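Local coordinates for protein putative mandelate racemase (Zymomonas mobilis, PDB 2OX4) that binds a magnesium ion and is probably a dehydratase or related lyase of the enolase superfamily, at residues G185-P188 / S189-K193. Residues are numbered along the deposited sequence; the frame is centred on the assembly and turned at random.
Sequences GPLP and SETIK
Leu-187 points its side chain toward the first turn of helix 189-206: its CD1 lies 3.8 Å from CD1 of Ile-192, and the two side chains run roughly at right angles. A chi1 of -68°, with CG anti to the carbonyl carbon of Leu-187, brings CD1 to that methyl, and both residues also touch helix 222-232, Leu-187 on Ser-224 and Ile-192 on Gln-227 and Ala-231. This is the end of the long loop that leads from strand 164-167 into helix 189-206 of the (beta/alpha)-barrel domain of an enolase-superfamily protein, on the surface and away from the magnesium site. Next comes Pro-188 at the N-cap. Its carbonyl O opens the helical bonding, taking N of Ile-192 at 3.3 Å in a nearly straight bond (172°), while N of Thr-191, 3.1 Å from the same Pro-188 O, adds a weak, bent one. The proline ring crosses the Thr-191 side chain at a slant, with OG1 of Thr-191 3.7 Å from CD of Pro-188. Within the helix itself, NZ of Lys-193 meets OE1 of Glu-190 at 2.7 Å in a salt bridge, from above the carboxylate plane, and OE2 of Glu-190 has a second charged partner in Arg-174.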
loop_
_atom_site.group_PDB
_atom_site.type_symbol
_atom_site.label_atom_id
_atom_site.label_comp_id
_atom_site.label_asym_id
_atom_site.label_seq_id
_atom_site.Cartn_x
_atom_site.Cartn_y
_atom_site.Cartn_z
ATOM N N GLY C 185 5.316 -27.437 -6.890
ATOM C CA GLY C 185 4.345 -27.224 -7.974
ATOM C C GLY C 185 3.121 -28.120 -7.833
ATOM O O GLY C 185 3.014 -28.881 -6.868
ATOM N N PRO C 186 2.177 -28.029 -8.778
ATOM C CA PRO C 186 0.955 -28.817 -8.624
ATOM C C PRO C 186 1.246 -30.316 -8.497
ATOM O O PRO C 186 2.102 -30.857 -9.210
ATOM C CB PRO C 186 0.168 -28.514 -9.908
ATOM C CG PRO C 186 0.672 -27.168 -10.340
ATOM C CD PRO C 186 2.139 -27.177 -9.985
ATOM N N LEU C 187 0.543 -30.962 -7.575
ATOM C CA LEU C 187 0.858 -32.344 -7.192
ATOM C C LEU C 187 -0.053 -33.342 -7.922
ATOM O O LEU C 187 -1.204 -33.020 -8.220
ATOM C CB LEU C 187 0.682 -32.512 -5.675
ATOM C CG LEU C 187 1.643 -31.788 -4.731
ATOM C CD1 LEU C 187 1.306 -32.099 -3.270
ATOM C CD2 LEU C 187 3.089 -32.136 -5.033
ATOM N N PRO C 188 0.455 -34.571 -8.174
ATOM C CA PRO C 188 -0.423 -35.641 -8.674
ATOM C C PRO C 188 -1.526 -36.010 -7.690
ATOM O O PRO C 188 -1.347 -35.904 -6.471
ATOM C CB PRO C 188 0.532 -36.823 -8.875
ATOM C CG PRO C 188 1.901 -36.232 -8.900
ATOM C CD PRO C 188 1.845 -35.032 -8.017
ATOM N N SER C 189 -2.664 -36.447 -8.223
ATOM C CA SER C 189 -3.772 -36.907 -7.397
ATOM C C SER C 189 -3.326 -37.986 -6.404
ATOM O O SER C 189 -3.730 -37.949 -5.240
ATOM C CB SER C 189 -4.933 -37.404 -8.273
ATOM O OG SER C 189 -5.877 -38.152 -7.521
ATOM N N GLU C 190 -2.488 -38.919 -6.853
ATOM C CA GLU C 190 -2.044 -40.031 -5.992
ATOM C C GLU C 190 -1.228 -39.563 -4.784
ATOM O O GLU C 190 -1.324 -40.148 -3.704
ATOM C CB GLU C 190 -1.268 -41.085 -6.794
ATOM C CG GLU C 190 -1.124 -42.455 -6.099
ATOM C CD GLU C 190 -2.460 -43.141 -5.818
ATOM O OE1 GLU C 190 -3.416 -42.960 -6.600
ATOM O OE2 GLU C 190 -2.555 -43.875 -4.810
ATOM N N THR C 191 -0.451 -38.494 -4.964
ATOM C CA THR C 191 0.337 -37.913 -3.869
ATOM C C THR C 191 -0.564 -37.291 -2.813
ATOM O O THR C 191 -0.374 -37.501 -1.610
ATOM C CB THR C 191 1.334 -36.876 -4.392
ATOM O OG1 THR C 191 2.212 -37.518 -5.320
ATOM C CG2 THR C 191 2.166 -36.277 -3.242
ATOM N N ILE C 192 -1.548 -36.526 -3.271
ATOM C CA ILE C 192 -2.593 -36.015 -2.393
ATOM C C ILE C 192 -3.267 -37.158 -1.619
ATOM O O ILE C 192 -3.448 -37.073 -0.403
ATOM C CB ILE C 192 -3.627 -35.171 -3.182
ATOM C CG1 ILE C 192 -2.943 -33.993 -3.905
ATOM C CG2 ILE C 192 -4.758 -34.697 -2.278
ATOM C CD1 ILE C 192 -2.348 -32.918 -2.964
ATOM N N LYS C 193 -3.594 -38.240 -2.326
ATOM C CA LYS C 193 -4.246 -39.401 -1.704
ATOM C C LYS C 193 -3.384 -40.031 -0.609
ATOM O O LYS C 193 -3.898 -40.352 0.461
ATOM C CB LYS C 193 -4.624 -40.445 -2.763
ATOM C CG LYS C 193 -5.398 -41.646 -2.210
ATOM C CD LYS C 193 -6.609 -41.993 -3.067
ATOM C CE LYS C 193 -6.332 -43.181 -3.971
ATOM N NZ LYS C 193 -5.734 -42.754 -5.265
#